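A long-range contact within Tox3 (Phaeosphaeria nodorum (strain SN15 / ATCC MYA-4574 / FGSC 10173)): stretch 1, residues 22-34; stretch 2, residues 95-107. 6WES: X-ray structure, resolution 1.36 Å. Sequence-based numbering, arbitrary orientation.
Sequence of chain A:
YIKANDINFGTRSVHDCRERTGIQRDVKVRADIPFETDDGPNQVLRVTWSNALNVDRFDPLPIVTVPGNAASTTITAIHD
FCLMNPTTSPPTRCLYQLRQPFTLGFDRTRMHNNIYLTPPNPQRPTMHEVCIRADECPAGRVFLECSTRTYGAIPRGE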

# COMPACT_ATOMS: atom_id res chain seq x y z
N GLY A 22 17.05 7.53 6.63
CA GLY A 22 16.96 7.78 5.20
C GLY A 22 16.52 6.60 4.36
O GLY A 22 16.93 6.49 3.19
N ILE A 23 15.66 5.73 4.90
CA ILE A 23 15.22 4.54 4.19
C ILE A 23 14.10 4.96 3.24
O ILE A 23 13.01 5.31 3.68
CB ILE A 23 14.73 3.46 5.16
CG1 ILE A 23 15.82 3.13 6.18
CG2 ILE A 23 14.28 2.25 4.38
CD1 ILE A 23 15.35 2.20 7.29
N GLN A 24 14.36 4.88 1.95
CA GLN A 24 13.36 5.21 0.94
C GLN A 24 12.76 3.94 0.35
O GLN A 24 13.47 2.97 0.08
CB GLN A 24 13.98 6.05 -0.17
CG GLN A 24 12.96 6.50 -1.23
CD GLN A 24 13.53 7.54 -2.15
OE1 GLN A 24 13.81 8.66 -1.72
NE2 GLN A 24 13.73 7.19 -3.41
N ARG A 25 11.45 3.95 0.15
CA ARG A 25 10.76 2.83 -0.47
C ARG A 25 9.68 3.35 -1.41
O ARG A 25 8.98 4.31 -1.09
CB ARG A 25 10.04 1.97 0.58
CG ARG A 25 10.95 1.37 1.65
CD ARG A 25 11.49 0.03 1.18
NE ARG A 25 12.63 0.18 0.30
CZ ARG A 25 13.11 -0.81 -0.44
NH1 ARG A 25 14.16 -0.63 -1.23
NH2 ARG A 25 12.54 -2.01 -0.38
N ASP A 26 9.52 2.67 -2.55
CA ASP A 26 8.41 2.88 -3.47
C ASP A 26 7.47 1.68 -3.34
O ASP A 26 7.92 0.54 -3.36
CB ASP A 26 8.90 2.94 -4.92
CG ASP A 26 9.51 4.27 -5.29
OD1 ASP A 26 9.77 5.08 -4.39
OD2 ASP A 26 9.77 4.51 -6.50
N VAL A 27 6.17 1.95 -3.24
CA VAL A 27 5.14 0.92 -3.16
C VAL A 27 4.12 1.23 -4.25
O VAL A 27 3.63 2.36 -4.33
CB VAL A 27 4.46 0.92 -1.78
CG1 VAL A 27 3.39 -0.16 -1.72
CG2 VAL A 27 5.49 0.68 -0.69
N LYS A 28 3.82 0.26 -5.09
CA LYS A 28 2.85 0.46 -6.16
C LYS A 28 1.80 -0.64 -6.12
O LYS A 28 2.12 -1.81 -5.86
CB LYS A 28 3.53 0.44 -7.55
CG LYS A 28 4.52 1.57 -7.77
CD LYS A 28 5.15 1.43 -9.13
CE LYS A 28 6.27 2.45 -9.33
NZ LYS A 28 6.87 2.33 -10.71
N VAL A 29 0.55 -0.26 -6.35
CA VAL A 29 -0.56 -1.20 -6.36
C VAL A 29 -1.41 -0.98 -7.60
O VAL A 29 -1.36 0.08 -8.23
CB VAL A 29 -1.43 -1.09 -5.10
CG1 VAL A 29 -0.59 -1.38 -3.84
CG2 VAL A 29 -2.09 0.30 -5.00
N ARG A 30 -2.22 -1.99 -7.92
CA ARG A 30 -3.22 -1.91 -8.98
C ARG A 30 -4.55 -2.26 -8.34
O ARG A 30 -4.61 -3.13 -7.46
CB ARG A 30 -2.87 -2.92 -10.08
CG ARG A 30 -3.93 -3.06 -11.16
CD ARG A 30 -3.40 -3.88 -12.29
NE ARG A 30 -4.49 -4.32 -13.15
CZ ARG A 30 -4.40 -4.51 -14.46
NH1 ARG A 30 -3.25 -4.30 -15.10
NH2 ARG A 30 -5.46 -4.91 -15.13
N ALA A 31 -5.62 -1.59 -8.77
CA ALA A 31 -6.98 -1.96 -8.39
C ALA A 31 -7.73 -2.32 -9.66
O ALA A 31 -7.69 -1.57 -10.65
CB ALA A 31 -7.71 -0.84 -7.65
N ASP A 32 -8.42 -3.45 -9.64
CA ASP A 32 -9.29 -3.83 -10.74
C ASP A 32 -10.73 -3.74 -10.25
O ASP A 32 -11.04 -4.20 -9.14
CB ASP A 32 -8.94 -5.25 -11.25
CG ASP A 32 -7.66 -5.26 -12.11
OD1 ASP A 32 -7.74 -5.20 -13.36
OD2 ASP A 32 -6.56 -5.35 -11.54
N ILE A 33 -11.58 -3.09 -11.05
CA ILE A 33 -12.94 -2.78 -10.62
C ILE A 33 -13.92 -3.10 -11.75
O ILE A 33 -14.13 -2.25 -12.63
CB ILE A 33 -13.10 -1.30 -10.23
CG1 ILE A 33 -11.96 -0.84 -9.32
CG2 ILE A 33 -14.46 -1.13 -9.55
CD1 ILE A 33 -10.98 0.02 -10.03
N PRO A 34 -14.54 -4.27 -11.76
CA PRO A 34 -15.56 -4.57 -12.77
C PRO A 34 -16.80 -3.73 -12.54
O PRO A 34 -17.10 -3.31 -11.42
CB PRO A 34 -15.89 -6.05 -12.51
CG PRO A 34 -14.84 -6.57 -11.53
CD PRO A 34 -14.28 -5.39 -10.84
N LEU A 95 14.92 -6.15 10.61
CA LEU A 95 13.75 -6.40 9.78
C LEU A 95 12.86 -5.17 9.83
O LEU A 95 12.61 -4.62 10.91
CB LEU A 95 12.98 -7.60 10.32
CG LEU A 95 11.74 -7.92 9.49
CD1 LEU A 95 12.08 -8.34 8.07
CD2 LEU A 95 10.92 -8.99 10.17
N TYR A 96 12.39 -4.74 8.68
CA TYR A 96 11.55 -3.56 8.54
C TYR A 96 10.22 -3.96 7.93
O TYR A 96 10.16 -4.85 7.07
CB TYR A 96 12.18 -2.55 7.59
CG TYR A 96 13.44 -2.02 8.17
CD1 TYR A 96 13.43 -0.91 9.01
CD2 TYR A 96 14.65 -2.66 7.91
CE1 TYR A 96 14.61 -0.45 9.58
CE2 TYR A 96 15.80 -2.22 8.48
CZ TYR A 96 15.77 -1.12 9.31
OH TYR A 96 16.94 -0.69 9.89
N GLN A 97 9.16 -3.31 8.38
CA GLN A 97 7.85 -3.48 7.77
C GLN A 97 7.25 -2.11 7.49
O GLN A 97 7.09 -1.29 8.42
CB GLN A 97 6.95 -4.26 8.71
CG GLN A 97 5.59 -4.53 8.10
CD GLN A 97 4.82 -5.52 8.93
OE1 GLN A 97 4.01 -5.13 9.78
NE2 GLN A 97 5.08 -6.81 8.71
N LEU A 98 6.92 -1.87 6.23
CA LEU A 98 6.30 -0.63 5.78
C LEU A 98 4.82 -0.90 5.56
O LEU A 98 4.45 -1.90 4.93
CB LEU A 98 6.94 -0.20 4.47
CG LEU A 98 6.34 1.01 3.77
CD1 LEU A 98 6.39 2.25 4.69
CD2 LEU A 98 7.12 1.25 2.50
N ARG A 99 3.99 -0.06 6.15
CA ARG A 99 2.54 -0.19 6.07
C ARG A 99 2.01 1.04 5.34
O ARG A 99 2.02 2.16 5.88
CB ARG A 99 1.95 -0.31 7.47
CG ARG A 99 2.52 -1.50 8.23
CD ARG A 99 1.97 -1.63 9.64
NE ARG A 99 2.73 -2.63 10.38
CZ ARG A 99 2.80 -2.71 11.70
NH1 ARG A 99 2.10 -1.85 12.45
NH2 ARG A 99 3.53 -3.65 12.27
N GLN A 100 1.58 0.85 4.10
CA GLN A 100 1.27 1.96 3.20
C GLN A 100 -0.21 1.93 2.81
O GLN A 100 -0.63 1.03 2.05
CB GLN A 100 2.16 1.84 1.97
CG GLN A 100 1.88 2.85 0.85
CD GLN A 100 2.11 4.27 1.30
OE1 GLN A 100 3.25 4.70 1.47
NE2 GLN A 100 1.02 5.02 1.50
N PRO A 101 -1.03 2.86 3.29
CA PRO A 101 -2.45 2.88 2.89
C PRO A 101 -2.62 3.41 1.48
O PRO A 101 -1.83 4.23 0.99
CB PRO A 101 -3.10 3.84 3.89
CG PRO A 101 -2.10 4.08 4.96
CD PRO A 101 -0.73 3.83 4.35
N PHE A 102 -3.69 2.93 0.83
CA PHE A 102 -4.18 3.49 -0.44
C PHE A 102 -5.70 3.55 -0.38
O PHE A 102 -6.34 2.69 0.22
CB PHE A 102 -3.81 2.61 -1.65
CG PHE A 102 -2.34 2.55 -1.94
CD1 PHE A 102 -1.75 3.54 -2.71
CD2 PHE A 102 -1.54 1.51 -1.45
CE1 PHE A 102 -0.40 3.52 -2.99
CE2 PHE A 102 -0.16 1.46 -1.72
CZ PHE A 102 0.40 2.47 -2.50
N THR A 103 -6.27 4.58 -0.99
CA THR A 103 -7.71 4.77 -1.01
C THR A 103 -8.16 4.99 -2.44
O THR A 103 -7.54 5.76 -3.17
CB THR A 103 -8.15 5.94 -0.13
OG1 THR A 103 -7.81 5.66 1.23
CG2 THR A 103 -9.66 6.22 -0.24
N LEU A 104 -9.21 4.29 -2.82
CA LEU A 104 -9.87 4.44 -4.11
C LEU A 104 -11.16 5.22 -3.85
O LEU A 104 -12.00 4.77 -3.06
CB LEU A 104 -10.17 3.03 -4.62
CG LEU A 104 -10.81 2.78 -5.96
CD1 LEU A 104 -9.94 3.27 -7.08
CD2 LEU A 104 -11.06 1.28 -6.08
N GLY A 105 -11.32 6.36 -4.51
CA GLY A 105 -12.49 7.21 -4.35
C GLY A 105 -13.37 7.14 -5.59
O GLY A 105 -12.87 7.15 -6.71
N PHE A 106 -14.69 7.12 -5.37
CA PHE A 106 -15.67 7.08 -6.45
C PHE A 106 -16.56 8.32 -6.44
O PHE A 106 -16.80 8.95 -5.39
CB PHE A 106 -16.60 5.87 -6.29
CG PHE A 106 -15.88 4.55 -6.35
CD1 PHE A 106 -15.59 3.98 -7.58
CD2 PHE A 106 -15.48 3.90 -5.20
CE1 PHE A 106 -14.91 2.79 -7.67
CE2 PHE A 106 -14.81 2.67 -5.29
CZ PHE A 106 -14.51 2.13 -6.53
N ASP A 107 -17.05 8.67 -7.62
CA ASP A 107 -18.11 9.67 -7.77
C ASP A 107 -19.32 8.96 -8.37
O ASP A 107 -19.45 8.87 -9.60
CB ASP A 107 -17.68 10.85 -8.63
CG ASP A 107 -18.78 11.89 -8.80
OD1 ASP A 107 -19.93 11.66 -8.36
OD2 ASP A 107 -18.48 12.96 -9.35

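The strand of residues 23-32 and the strand in the second stretch run in roughly the same direction, their axes inclined by 40° and no closer than 9.1 Å. That spacing is too wide for backbone pairing, and no hydrogen bond passes between them; they pack face to face through side chains. Because the side chains of an extended strand alternate, every second residue faces the partner: Ile23, Arg25, Val27, Val29 and Ala31, continued by Ile33, against Tyr96, Leu98, Gln100, Phe102, Leu104 and Phe106. The CA atoms come nearest in the middle, 7.5 Å between Val27 CA and Gln100 CA.

One part of the contact is aliphatic packing. Val27 CG2 lies 3.6 Å from Leu98 CD2, and the same leucine methyl is 3.6 Å from Arg25 CB. Valine suits this central place, where the backbones are close: its branching at CB fills space near the main chain, while the longer leucine reaches across. Farther along, Leu104 CD2 is 4.0 Å from Ile33 CG1 and 4.3 Å from Ala31 CB, so one leucine methyl serves two neighbours. Alanine covers little surface itself, and it is Leu104 that spans most of the gap.

Aromatic rings supply the second kind of contact. Phe102 loses more surface to the opposing strand than any other residue here. Val29 CG2 sits 3.7 Å from the centroid of the Phe102 ring and 9° off its normal, a CH-pi contact almost squarely over the face, while Val29 CG1 is 3.6 Å from Phe102 CE2. At the ring's edge, near its plane, Val27 O approaches Phe102 CZ at 3.7 Å, an arrangement that sets a carbonyl oxygen against the slightly positive rim. Tyr96 meets Ile23 obliquely, with Ile23 CD1 3.6 Å from Tyr96 CE1; its hydroxyl is hydrogen-bonded elsewhere in the structure, so the ring can be buried without stranding a polar group.

Polar residues join by lending their carbon atoms. Gln100 CG is 4.2 Å from Val27 CB, while Gln100 NE2 donates to Pro101 O at 3.0 Å within its own strand. Arg25 likewise starts toward the partner, but its end leads away, and Arg25 NE donates to Gln24 O at 2.9 Å.

On the side turned from the interface, charged groups find partners locally. Arg30 NE and Asp32 OD2, 2.8 Å apart, form a salt bridge reinforced by Arg30 NH2 to Asp32 OD1 at 2.9 Å; spacing two residues apart puts both side chains on the same face of the strand.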